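Local structure of L-2,4-diaminobutyric acid acetyltransferase (Geobacillus sp., 6SK1) at residues E34-T39 / V88-V93; G72-F77 / K104-G109; P24-G29 / L53-N58. The protein binds coenzyme A in a GNAT fold and probably transfers an acetyl group from acetyl-coenzyme A to L-2,4-diaminobutyrate, a step of ectoine biosynthesis. All coordinates share one frame; numbering follows the deposited sequence.

Contact 1: E34-T39 / V88-V93; sequences ELIRDT and VWQVAV. With COA (coenzyme A), chain B.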
loop_
_atom_site.group_PDB
_atom_site.type_symbol
_atom_site.label_atom_id
_atom_site.label_comp_id
_atom_site.label_asym_id
_atom_site.label_seq_id
_atom_site.Cartn_x
_atom_site.Cartn_y
_atom_site.Cartn_z
ATOM N N GLU A 34 10.464 -4.394 -10.613
ATOM C CA GLU A 34 11.733 -4.190 -11.367
ATOM C C GLU A 34 11.737 -2.891 -12.055
ATOM O O GLU A 34 12.768 -2.194 -12.048
ATOM C CB GLU A 34 11.887 -5.371 -12.345
ATOM C CG GLU A 34 12.220 -6.715 -11.723
ATOM C CD GLU A 34 12.265 -7.915 -12.605
ATOM O OE1 GLU A 34 11.608 -7.840 -13.677
ATOM O OE2 GLU A 34 12.803 -8.945 -12.103
ATOM N N LEU A 35 10.663 -2.393 -12.663
ATOM C CA LEU A 35 10.573 -1.077 -13.215
ATOM C C LEU A 35 10.896 -0.025 -12.207
ATOM O O LEU A 35 11.724 0.893 -12.453
ATOM C CB LEU A 35 9.170 -0.802 -13.789
ATOM C CG LEU A 35 8.826 0.639 -14.209
ATOM C CD1 LEU A 35 9.405 0.840 -15.630
ATOM C CD2 LEU A 35 7.342 0.911 -14.262
ATOM N N ILE A 36 10.279 -0.068 -11.023
ATOM C CA ILE A 36 10.490 0.947 -10.007
ATOM C C ILE A 36 11.903 0.809 -9.473
ATOM O O ILE A 36 12.595 1.883 -9.287
ATOM C CB ILE A 36 9.516 0.729 -8.813
ATOM C CG1 ILE A 36 8.025 0.754 -9.238
ATOM C CG2 ILE A 36 9.775 1.784 -7.717
ATOM C CD1 ILE A 36 7.700 2.000 -10.027
ATOM N N ARG A 37 12.368 -0.399 -9.266
ATOM C CA ARG A 37 13.770 -0.650 -8.787
ATOM C C ARG A 37 14.763 0.051 -9.727
ATOM O O ARG A 37 15.675 0.787 -9.313
ATOM C CB ARG A 37 14.018 -2.098 -8.698
ATOM C CG ARG A 37 15.433 -2.406 -8.207
ATOM C CD ARG A 37 16.006 -3.746 -8.607
ATOM N NE ARG A 37 15.935 -4.008 -10.057
ATOM C CZ ARG A 37 15.876 -5.214 -10.638
ATOM N NH1 ARG A 37 15.928 -6.368 -9.978
ATOM N NH2 ARG A 37 15.670 -5.280 -11.970
ATOM N N ASP A 38 14.489 -0.059 -11.007
ATOM C CA ASP A 38 15.474 0.399 -12.031
ATOM C C ASP A 38 15.435 1.855 -12.152
ATOM O O ASP A 38 16.378 2.450 -12.683
ATOM C CB ASP A 38 15.165 -0.251 -13.388
ATOM C CG ASP A 38 15.507 -1.682 -13.501
ATOM O OD1 ASP A 38 16.123 -2.324 -12.682
ATOM O OD2 ASP A 38 14.988 -2.223 -14.565
ATOM N N THR A 39 14.428 2.610 -11.680
ATOM C CA THR A 39 14.425 4.045 -11.606
ATOM C C THR A 39 15.436 4.534 -10.536
ATOM O O THR A 39 15.691 5.742 -10.571
ATOM C CB THR A 39 13.090 4.717 -11.380
ATOM O OG1 THR A 39 12.704 4.437 -9.995
ATOM C CG2 THR A 39 12.019 4.325 -12.321
ATOM N N VAL A 88 -2.649 9.690 -5.599
ATOM C CA VAL A 88 -1.681 9.044 -6.493
ATOM C C VAL A 88 -0.380 8.907 -5.745
ATOM O O VAL A 88 0.205 9.891 -5.325
ATOM C CB VAL A 88 -1.503 9.815 -7.782
ATOM C CG1 VAL A 88 -0.417 9.157 -8.625
ATOM C CG2 VAL A 88 -2.809 9.912 -8.564
ATOM N N TRP A 89 0.029 7.672 -5.446
ATOM C CA TRP A 89 1.209 7.544 -4.587
ATOM C C TRP A 89 2.461 7.121 -5.278
ATOM O O TRP A 89 3.522 7.253 -4.686
ATOM C CB TRP A 89 0.949 6.823 -3.405
ATOM C CG TRP A 89 0.594 5.399 -3.569
ATOM C CD1 TRP A 89 -0.603 4.892 -3.973
ATOM C CD2 TRP A 89 1.351 4.302 -2.968
ATOM N NE1 TRP A 89 -0.571 3.495 -3.888
ATOM C CE2 TRP A 89 0.588 3.079 -3.215
ATOM C CE3 TRP A 89 2.600 4.198 -2.197
ATOM C CZ2 TRP A 89 1.016 1.815 -2.746
ATOM C CZ3 TRP A 89 2.982 2.952 -1.788
ATOM C CH2 TRP A 89 2.192 1.738 -2.010
ATOM N N GLN A 90 2.367 6.567 -6.489
ATOM C CA GLN A 90 3.577 6.268 -7.235
ATOM C C GLN A 90 3.344 6.453 -8.697
ATOM O O GLN A 90 2.296 6.042 -9.236
ATOM C CB GLN A 90 4.052 4.849 -6.982
ATOM C CG GLN A 90 5.504 4.525 -7.345
ATOM C CD GLN A 90 6.178 3.483 -6.281
ATOM O OE1 GLN A 90 5.575 2.440 -5.775
ATOM N NE2 GLN A 90 7.422 3.843 -5.834
ATOM N N VAL A 91 4.292 7.056 -9.453
ATOM C CA VAL A 91 4.247 7.141 -10.908
ATOM C C VAL A 91 5.664 6.885 -11.333
ATOM O O VAL A 91 6.589 7.467 -10.769
ATOM C CB VAL A 91 3.782 8.495 -11.502
ATOM C CG1 VAL A 91 3.462 8.255 -12.935
ATOM C CG2 VAL A 91 2.632 9.071 -10.755
ATOM N N ALA A 92 5.884 6.061 -12.330
ATOM C CA ALA A 92 7.247 5.701 -12.807
ATOM C C ALA A 92 7.163 5.438 -14.282
ATOM O O ALA A 92 6.315 4.698 -14.750
ATOM C CB ALA A 92 7.793 4.569 -12.045
ATOM N N VAL A 93 8.141 6.005 -15.061
ATOM C CA VAL A 93 8.328 5.628 -16.446
ATOM C C VAL A 93 9.784 5.279 -16.637
ATOM O O VAL A 93 10.667 6.005 -16.109
ATOM C CB VAL A 93 7.876 6.763 -17.342
ATOM C CG1 VAL A 93 8.324 6.544 -18.809
ATOM C CG2 VAL A 93 6.350 6.940 -17.270
HETATM N N1A COA B . 11.752 18.326 -17.255
HETATM C C2A COA B . 10.782 19.163 -17.463
HETATM N N3A COA B . 9.541 18.868 -17.820
HETATM C C4A COA B . 9.336 17.530 -17.897
HETATM C C5A COA B . 10.297 16.553 -17.688
HETATM C C6A COA B . 11.624 16.965 -17.322
HETATM N N6A COA B . 12.602 16.122 -17.099
HETATM N N7A COA B . 9.761 15.282 -17.839
HETATM C C8A COA B . 8.521 15.589 -18.144
HETATM N N9A COA B . 8.203 16.853 -18.192
HETATM C C1B COA B . 6.920 17.424 -18.426
HETATM C C2B COA B . 6.299 17.207 -19.768
HETATM O O2B COA B . 6.757 18.286 -20.656
HETATM C C3B COA B . 4.807 17.165 -19.555
HETATM O O3B COA B . 4.333 18.524 -19.337
HETATM P P3B COA B . 2.915 19.060 -19.922
HETATM O O7A COA B . 1.898 18.272 -19.175
HETATM O O8A COA B . 3.013 20.602 -19.614
HETATM O O9A COA B . 2.985 18.761 -21.384
HETATM C C4B COA B . 4.749 16.484 -18.196
HETATM O O4B COA B . 5.984 16.731 -17.558
HETATM C C5B COA B . 4.572 14.997 -18.254
HETATM O O5B COA B . 5.436 14.411 -19.242
HETATM P P1A COA B . 5.470 12.900 -19.610
HETATM O O1A COA B . 6.328 12.748 -20.828
HETATM O O2A COA B . 4.063 12.366 -19.641
HETATM O O3A COA B . 6.230 12.277 -18.372
HETATM P P2A COA B . 7.069 10.941 -18.329
HETATM O O4A COA B . 6.340 9.877 -19.105
HETATM O O5A COA B . 8.506 11.214 -18.711
HETATM O O6A COA B . 7.016 10.536 -16.777
HETATM C CBP COA B . 7.747 10.742 -14.522
HETATM C CCP COA B . 7.208 11.485 -15.704
HETATM C CDP COA B . 7.674 11.713 -13.368
HETATM C CEP COA B . 6.815 9.580 -14.221
HETATM C CAP COA B . 9.171 10.227 -14.753
HETATM O OAP COA B . 10.060 11.405 -14.883
HETATM C C9P COA B . 9.683 9.351 -13.693
HETATM O O9P COA B . 9.424 8.151 -13.735
HETATM N N8P COA B . 10.389 9.887 -12.746
HETATM C C7P COA B . 11.085 9.026 -11.737
HETATM C C6P COA B . 10.036 8.506 -10.795
HETATM C C5P COA B . 9.305 9.632 -10.104
HETATM O O5P COA B . 9.943 10.527 -9.668
HETATM N N4P COA B . 7.939 9.606 -9.970
HETATM C C3P COA B . 7.134 10.499 -9.353
HETATM C C2P COA B . 7.216 10.222 -7.849
HETATM S S1P COA B . 6.305 8.630 -7.363
#
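Thr39 OG1 is held by two backbone groups. It donates to Ile36 O at 2.7 Å, in the carbonyl plane and on a lone pair, and it accepts from Ser41 N just after the segment. With the hydroxyl turned to Ile36 O, the methyl of Thr39 faces the strand: Thr39 CG2 lies 4.2 Å from Ala92 CB. No hydrogen bond crosses between the two segments. Leu35 and Ile36 supply most of the helix side of the packing. Leu35 CG stands anti to the backbone N (chi1 170°), which carries CD2 over the backbone of the strand, 4.0 Å from Ala92 O. Ile36 CD1 also reaches Ala92 CB, but Ile36 has two conformers, so the very short distance there is doubtful. Ala92 is small, and Leu35 and Thr39 both pack beside it, probably with Ile36. Further along, in the conformer given, Ile36 CG2 lies 3.6 Å from Gln90 NE2. That buried amide has polar partners of its own: Gln90 OE1 pairs with Tyr50 OH, and Gln90 NE2 with Asp43 O. The helix runs across the strand at 79°. The strand backbone serves the cofactor. The pantetheine N4P donates to Val91 O at 2.7 Å in a nearly straight bond, and Val93 N gives its hydrogen to COA O9P at 2.8 Å. The side chains of Val91 and Val93 point away from helix 29-38 and touch Met106 of helix 102-112. Trp89 and Gln90 sit opposite the single residue Ser75 of strand 69-79, a classic beta bulge. A bulged central strand whose backbone pairs with the pantetheine amides is the hallmark of the acetyl-CoA site in the GNAT fold.

Contact 2: G72-F77 / K104-G109; sequences GFISAF and KAMLTG. With COA (coenzyme A), chain B.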
loop_
_atom_site.group_PDB
_atom_site.type_symbol
_atom_site.label_atom_id
_atom_site.label_comp_id
_atom_site.label_asym_id
_atom_site.label_seq_id
_atom_site.Cartn_x
_atom_site.Cartn_y
_atom_site.Cartn_z
ATOM N N GLY A 72 5.823 1.818 -17.908
ATOM C CA GLY A 72 5.256 2.802 -17.029
ATOM C C GLY A 72 4.297 2.179 -16.029
ATOM O O GLY A 72 3.677 1.147 -16.302
ATOM N N PHE A 73 4.163 2.833 -14.899
ATOM C CA PHE A 73 3.210 2.433 -13.859
ATOM C C PHE A 73 2.705 3.604 -13.065
ATOM O O PHE A 73 3.472 4.533 -12.738
ATOM C CB PHE A 73 3.903 1.487 -12.866
ATOM C CG PHE A 73 3.082 0.961 -11.697
ATOM C CD1 PHE A 73 2.090 0.010 -11.944
ATOM C CD2 PHE A 73 3.345 1.368 -10.445
ATOM C CE1 PHE A 73 1.301 -0.495 -10.876
ATOM C CE2 PHE A 73 2.575 0.823 -9.350
ATOM C CZ PHE A 73 1.604 -0.051 -9.638
ATOM N N ILE A 74 1.430 3.587 -12.685
ATOM C CA ILE A 74 0.827 4.568 -11.786
ATOM C C ILE A 74 -0.009 3.814 -10.804
ATOM O O ILE A 74 -0.818 2.931 -11.209
ATOM C CB ILE A 74 0.126 5.671 -12.530
ATOM C CG1 ILE A 74 -0.390 6.760 -11.600
ATOM C CG2 ILE A 74 -1.019 5.156 -13.400
ATOM C CD1 ILE A 74 -0.865 8.028 -12.300
ATOM N N SER A 75 0.118 4.145 -9.516
ATOM C CA SER A 75 -0.701 3.547 -8.473
ATOM C C SER A 75 -1.392 4.656 -7.711
ATOM O O SER A 75 -0.825 5.691 -7.350
ATOM C CB SER A 75 0.024 2.641 -7.561
ATOM O OG SER A 75 1.054 3.365 -6.906
ATOM N N ALA A 76 -2.663 4.395 -7.410
ATOM C CA ALA A 76 -3.504 5.322 -6.666
ATOM C C ALA A 76 -4.481 4.555 -5.859
ATOM O O ALA A 76 -4.750 3.396 -6.111
ATOM C CB ALA A 76 -4.205 6.319 -7.591
ATOM N N PHE A 77 -5.083 5.223 -4.904
ATOM C CA PHE A 77 -6.223 4.674 -4.146
ATOM C C PHE A 77 -7.228 5.786 -3.926
ATOM O O PHE A 77 -6.885 6.969 -3.804
ATOM C CB PHE A 77 -5.763 4.075 -2.780
ATOM C CG PHE A 77 -5.010 4.979 -1.897
ATOM C CD1 PHE A 77 -5.679 5.855 -1.037
ATOM C CD2 PHE A 77 -3.633 5.043 -1.924
ATOM C CE1 PHE A 77 -4.959 6.694 -0.195
ATOM C CE2 PHE A 77 -2.944 5.869 -1.059
ATOM C CZ PHE A 77 -3.630 6.726 -0.222
ATOM N N LYS A 104 1.633 11.192 -18.691
ATOM C CA LYS A 104 0.451 11.975 -18.953
ATOM C C LYS A 104 -0.670 11.056 -19.443
ATOM O O LYS A 104 -1.807 11.254 -18.981
ATOM C CB LYS A 104 0.752 13.050 -19.999
ATOM C CG LYS A 104 -0.357 13.975 -20.297
ATOM C CD LYS A 104 -0.064 14.880 -21.518
ATOM C CE LYS A 104 1.132 15.746 -21.265
ATOM N NZ LYS A 104 1.037 16.882 -22.236
ATOM N N ALA A 105 -0.365 10.143 -20.332
ATOM C CA ALA A 105 -1.405 9.220 -20.829
ATOM C C ALA A 105 -1.857 8.294 -19.729
ATOM O O ALA A 105 -3.090 7.970 -19.697
ATOM C CB ALA A 105 -0.874 8.438 -21.976
ATOM N N MET A 106 -0.973 7.820 -18.872
ATOM C CA MET A 106 -1.421 6.965 -17.746
ATOM C C MET A 106 -2.360 7.722 -16.843
ATOM O O MET A 106 -3.408 7.217 -16.411
ATOM C CB MET A 106 -0.246 6.448 -16.935
ATOM C CG MET A 106 0.662 5.471 -17.641
ATOM S SD MET A 106 1.782 4.608 -16.542
ATOM C CE MET A 106 2.882 5.994 -16.097
ATOM N N LEU A 107 -2.006 8.944 -16.439
ATOM C CA LEU A 107 -2.803 9.736 -15.553
ATOM C C LEU A 107 -4.180 10.089 -16.212
ATOM O O LEU A 107 -5.236 9.959 -15.584
ATOM C CB LEU A 107 -2.072 11.007 -15.088
ATOM C CG LEU A 107 -2.827 11.965 -14.184
ATOM C CD1 LEU A 107 -3.343 11.305 -12.911
ATOM C CD2 LEU A 107 -1.996 13.184 -13.958
ATOM N N THR A 108 -4.125 10.577 -17.427
ATOM C CA THR A 108 -5.339 10.977 -18.135
ATOM C C THR A 108 -6.241 9.749 -18.324
ATOM O O THR A 108 -7.456 9.823 -18.054
ATOM C CB THR A 108 -4.936 11.565 -19.499
ATOM O OG1 THR A 108 -4.103 12.706 -19.261
ATOM C CG2 THR A 108 -6.083 12.022 -20.321
ATOM N N GLY A 109 -5.646 8.638 -18.676
ATOM C CA GLY A 109 -6.436 7.401 -18.860
ATOM C C GLY A 109 -7.003 6.956 -17.571
ATOM O O GLY A 109 -8.207 6.607 -17.477
HETATM N N1A COA B . 11.752 18.326 -17.255
HETATM C C2A COA B . 10.782 19.163 -17.463
HETATM N N3A COA B . 9.541 18.868 -17.820
HETATM C C4A COA B . 9.336 17.530 -17.897
HETATM C C5A COA B . 10.297 16.553 -17.688
HETATM C C6A COA B . 11.624 16.965 -17.322
HETATM N N6A COA B . 12.602 16.122 -17.099
HETATM N N7A COA B . 9.761 15.282 -17.839
HETATM C C8A COA B . 8.521 15.589 -18.144
HETATM N N9A COA B . 8.203 16.853 -18.192
HETATM C C1B COA B . 6.920 17.424 -18.426
HETATM C C2B COA B . 6.299 17.207 -19.768
HETATM O O2B COA B . 6.757 18.286 -20.656
HETATM C C3B COA B . 4.807 17.165 -19.555
HETATM O O3B COA B . 4.333 18.524 -19.337
HETATM P P3B COA B . 2.915 19.060 -19.922
HETATM O O7A COA B . 1.898 18.272 -19.175
HETATM O O8A COA B . 3.013 20.602 -19.614
HETATM O O9A COA B . 2.985 18.761 -21.384
HETATM C C4B COA B . 4.749 16.484 -18.196
HETATM O O4B COA B . 5.984 16.731 -17.558
HETATM C C5B COA B . 4.572 14.997 -18.254
HETATM O O5B COA B . 5.436 14.411 -19.242
HETATM P P1A COA B . 5.470 12.900 -19.610
HETATM O O1A COA B . 6.328 12.748 -20.828
HETATM O O2A COA B . 4.063 12.366 -19.641
HETATM O O3A COA B . 6.230 12.277 -18.372
HETATM P P2A COA B . 7.069 10.941 -18.329
HETATM O O4A COA B . 6.340 9.877 -19.105
HETATM O O5A COA B . 8.506 11.214 -18.711
HETATM O O6A COA B . 7.016 10.536 -16.777
HETATM C CBP COA B . 7.747 10.742 -14.522
HETATM C CCP COA B . 7.208 11.485 -15.704
HETATM C CDP COA B . 7.674 11.713 -13.368
HETATM C CEP COA B . 6.815 9.580 -14.221
HETATM C CAP COA B . 9.171 10.227 -14.753
HETATM O OAP COA B . 10.060 11.405 -14.883
HETATM C C9P COA B . 9.683 9.351 -13.693
HETATM O O9P COA B . 9.424 8.151 -13.735
HETATM N N8P COA B . 10.389 9.887 -12.746
HETATM C C7P COA B . 11.085 9.026 -11.737
HETATM C C6P COA B . 10.036 8.506 -10.795
HETATM C C5P COA B . 9.305 9.632 -10.104
HETATM O O5P COA B . 9.943 10.527 -9.668
HETATM N N4P COA B . 7.939 9.606 -9.970
HETATM C C3P COA B . 7.134 10.499 -9.353
HETATM C C2P COA B . 7.216 10.222 -7.849
HETATM S S1P COA B . 6.305 8.630 -7.363
#
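Apolar packing comes first, between Ile74 of the strand and Met106 and Leu107 of the helix. Ile74 CG2 rests 3.8 Å from Met106 CB, and the two side chains run alongside each other, pointing opposite ways. The other branch of Ile74 is fully extended (chi1 -175°, chi2 169°). It carries Ile74 CD1 to 4.2 Å from Leu107 CD1. Beyond it, Leu107 continues onto Phe137 and Tyr140 of helix 131-143.

The second kind is sulfur against peptide. Met106 SD lies 3.4 Å from Phe73 N, and its CE bends back beside the same residue's backbone. The sulfur sits close over the link between Gly72 and Phe73. A side chain on Gly72 would point at this sulfur and meet it tightly.

Polar bonds do not cross between the segments; they serve the helix and the cofactor. Lys104 O accepts from Thr108 OG1 at 2.7 Å and from Thr108 N, the two donors coming from opposite faces of its plane. Lys104 N gives a bond of 2.9 Å to COA O2A on the pyrophosphate. At the far end of the same residue, Lys104 NZ hydrogen-bonds to COA O9A of the 3'-phosphate at 2.8 Å. Arg99 N, Gly101 N and Ala103 N also bond to the coenzyme, as in the phosphate-binding turn of GNAT enzymes.

The chemistry is therefore divided. The sheet-facing side of the helix is apolar, with the sulfur of Met106 among its contacts, while its first turn presents N-H groups and a lysine, which would probably balance the negative phosphates.

Contact 3: P24-G29 / L53-N58; sequences PEARDG and LGDYFN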
loop_
_atom_site.group_PDB
_atom_site.type_symbol
_atom_site.label_atom_id
_atom_site.label_comp_id
_atom_site.label_asym_id
_atom_site.label_seq_id
_atom_site.Cartn_x
_atom_site.Cartn_y
_atom_site.Cartn_z
ATOM N N PRO A 24 -2.743 -3.197 -14.148
ATOM C CA PRO A 24 -1.865 -4.246 -13.648
ATOM C C PRO A 24 -2.656 -5.393 -13.040
ATOM O O PRO A 24 -3.748 -5.166 -12.614
ATOM C CB PRO A 24 -1.098 -3.506 -12.547
ATOM C CG PRO A 24 -2.122 -2.555 -11.977
ATOM C CD PRO A 24 -2.886 -2.048 -13.215
ATOM N N GLU A 25 -2.038 -6.550 -12.963
ATOM C CA GLU A 25 -2.528 -7.761 -12.333
ATOM C C GLU A 25 -1.479 -8.219 -11.337
ATOM O O GLU A 25 -0.333 -7.772 -11.401
ATOM C CB GLU A 25 -2.861 -8.809 -13.357
ATOM C CG GLU A 25 -3.901 -8.318 -14.354
ATOM C CD GLU A 25 -5.258 -8.148 -13.853
ATOM O OE1 GLU A 25 -6.176 -7.602 -14.612
ATOM O OE2 GLU A 25 -5.605 -8.493 -12.724
ATOM N N ALA A 26 -1.844 -9.138 -10.479
ATOM C CA ALA A 26 -0.863 -9.620 -9.509
ATOM C C ALA A 26 0.331 -10.197 -10.193
ATOM O O ALA A 26 1.457 -10.062 -9.728
ATOM C CB ALA A 26 -1.527 -10.641 -8.548
ATOM N N ARG A 27 0.134 -10.910 -11.317
ATOM C CA ARG A 27 1.217 -11.482 -12.110
ATOM C C ARG A 27 2.245 -10.467 -12.620
ATOM O O ARG A 27 3.327 -10.838 -13.025
ATOM C CB ARG A 27 0.666 -12.265 -13.292
ATOM C CG ARG A 27 -0.293 -11.514 -14.184
ATOM C CD ARG A 27 -1.069 -12.387 -15.140
ATOM N NE ARG A 27 -2.037 -13.224 -14.502
ATOM C CZ ARG A 27 -2.768 -14.088 -15.133
ATOM N NH1 ARG A 27 -3.552 -14.869 -14.434
ATOM N NH2 ARG A 27 -2.722 -14.104 -16.456
ATOM N N ASP A 28 1.853 -9.194 -12.637
ATOM C CA ASP A 28 2.733 -8.102 -13.020
ATOM C C ASP A 28 3.600 -7.565 -11.874
ATOM O O ASP A 28 4.402 -6.677 -12.117
ATOM C CB ASP A 28 1.920 -6.964 -13.604
ATOM C CG ASP A 28 1.179 -7.336 -14.849
ATOM O OD1 ASP A 28 1.821 -7.840 -15.811
ATOM O OD2 ASP A 28 -0.007 -7.025 -14.961
ATOM N N GLY A 29 3.358 -8.053 -10.697
ATOM C CA GLY A 29 4.035 -7.410 -9.558
ATOM C C GLY A 29 5.549 -7.386 -9.649
ATOM O O GLY A 29 6.156 -6.375 -9.362
ATOM N N LEU A 53 -1.508 -4.787 -5.174
ATOM C CA LEU A 53 -2.137 -3.733 -5.956
ATOM C C LEU A 53 -2.813 -4.273 -7.158
ATOM O O LEU A 53 -3.930 -3.845 -7.511
ATOM C CB LEU A 53 -1.082 -2.649 -6.375
ATOM C CG LEU A 53 -0.457 -1.845 -5.248
ATOM C CD1 LEU A 53 0.603 -0.879 -5.745
ATOM C CD2 LEU A 53 -1.504 -1.059 -4.474
ATOM N N GLY A 54 -2.202 -5.226 -7.805
ATOM C CA GLY A 54 -2.746 -5.827 -8.989
ATOM C C GLY A 54 -3.979 -6.600 -8.706
ATOM O O GLY A 54 -4.862 -6.664 -9.583
ATOM N N ASP A 55 -4.160 -7.204 -7.540
ATOM C CA ASP A 55 -5.367 -7.941 -7.251
ATOM C C ASP A 55 -6.436 -7.119 -6.599
ATOM O O ASP A 55 -7.657 -7.445 -6.708
ATOM C CB ASP A 55 -5.121 -9.147 -6.302
ATOM C CG ASP A 55 -4.893 -10.445 -7.010
ATOM O OD1 ASP A 55 -5.326 -10.622 -8.155
ATOM O OD2 ASP A 55 -4.246 -11.308 -6.382
ATOM N N TYR A 56 -6.098 -6.084 -5.855
ATOM C CA TYR A 56 -7.098 -5.363 -5.034
ATOM C C TYR A 56 -7.275 -3.888 -5.356
ATOM O O TYR A 56 -8.310 -3.338 -4.979
ATOM C CB TYR A 56 -6.719 -5.516 -3.531
ATOM C CG TYR A 56 -6.808 -6.934 -3.073
ATOM C CD1 TYR A 56 -8.025 -7.507 -2.782
ATOM C CD2 TYR A 56 -5.694 -7.712 -2.894
ATOM C CE1 TYR A 56 -8.123 -8.852 -2.405
ATOM C CE2 TYR A 56 -5.771 -9.047 -2.561
ATOM C CZ TYR A 56 -7.030 -9.568 -2.347
ATOM O OH TYR A 56 -7.117 -10.920 -1.981
ATOM N N PHE A 57 -6.303 -3.251 -5.993
ATOM C CA PHE A 57 -6.395 -1.852 -6.294
ATOM C C PHE A 57 -6.343 -1.578 -7.784
ATOM O O PHE A 57 -6.065 -0.376 -8.170
ATOM C CB PHE A 57 -5.277 -1.071 -5.549
ATOM C CG PHE A 57 -5.525 -0.967 -4.064
ATOM C CD1 PHE A 57 -5.179 -1.998 -3.215
ATOM C CD2 PHE A 57 -6.216 0.104 -3.523
ATOM C CE1 PHE A 57 -5.458 -1.941 -1.876
ATOM C CE2 PHE A 57 -6.470 0.163 -2.141
ATOM C CZ PHE A 57 -6.138 -0.857 -1.339
ATOM N N ASN A 58 -6.625 -2.558 -8.617
ATOM C CA ASN A 58 -6.204 -2.300 -10.012
ATOM C C ASN A 58 -7.211 -1.392 -10.699
ATOM O O ASN A 58 -6.818 -0.795 -11.702
ATOM C CB ASN A 58 -5.769 -3.572 -10.727
ATOM C CG ASN A 58 -6.922 -4.370 -11.098
ATOM O OD1 ASN A 58 -8.013 -4.178 -10.606
ATOM N ND2 ASN A 58 -6.588 -5.430 -11.823
HETATM O O HOH W 1 -4.499 -10.155 -10.650
#
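Asn58 places its CG between its backbone N and carbonyl carbon (chi1 76°), which swings the amide back toward the loop 24-29. The bend of Glu25 at its second torsion (chi2 -70°) brings its carboxylate round toward the same amide, although its CB points away. The bond that joins the segments is Asn58 ND2 to Pro24 O, 3.0 Å long. It is straight at 163°, lies almost along the C=O direction, and stays in the amide plane. The ring of Pro24 also lies by the CB of Asn58. The Glu25 carboxylate stands nearly perpendicular to the amide; Glu25 OE2 comes close to Asn58 ND2, but the angle is too poor for a hydrogen bond. Were Asn58 replaced by an alanine, Pro24 O would probably lose this donor and the loop be less firmly tied to the end of helix 47-56.

A water completes the polar link. It donates to Glu25 OE2 at 2.9 Å and to Asp55 OD1 at 2.7 Å, and accepts from Ala26 N at 2.8 Å. It thus bridges two acidic groups, with Glu25 OE2 and Asp55 OD1 5.0 Å apart, and probably eases the repulsion between them. The other oxygen, Asp55 OD2, lies 3.5 Å from Ala26 CB and bonds to Tyr154 OH of the second subunit. Phe57 meets Phe77 of that subunit edge-to-face.

Backbones meet closely at Gly54, whose CA is 3.6 Å from Glu25 C. Any CB there would clash with the loop. On the loop side, Asp28 OD2 accepts from Glu25 N and forms a salt bridge with Arg22.

The loop leads from strand 19-22 into helix 29-38. Pro24 packs on strands 61-66 and 69-79, and Leu53 of helix 47-56 lies on Ser75 of strand 69-79.

How the contacts relate
From the N terminus, the chain first passes the loop 24-29 and then helix 29-38, opening contacts 3 and 1 in turn. Contact 3 closes at 53-58, bringing the end of helix 47-56 back to that loop. Contact 2 opens next on strand 69-79. Strand 85-93 then closes contact 1, and helix 102-112 closes contact 2. Contact 1 therefore crosses both of the others, whereas contacts 3 and 2 follow in series. Strands 69-79 and 85-93 are sheet neighbours, so contacts 1 and 2 meet through Phe73 and Ala92. Leu53 joins contact 3 to both, touching Trp89 and Phe73. Contacts 1 and 2 share the coenzyme.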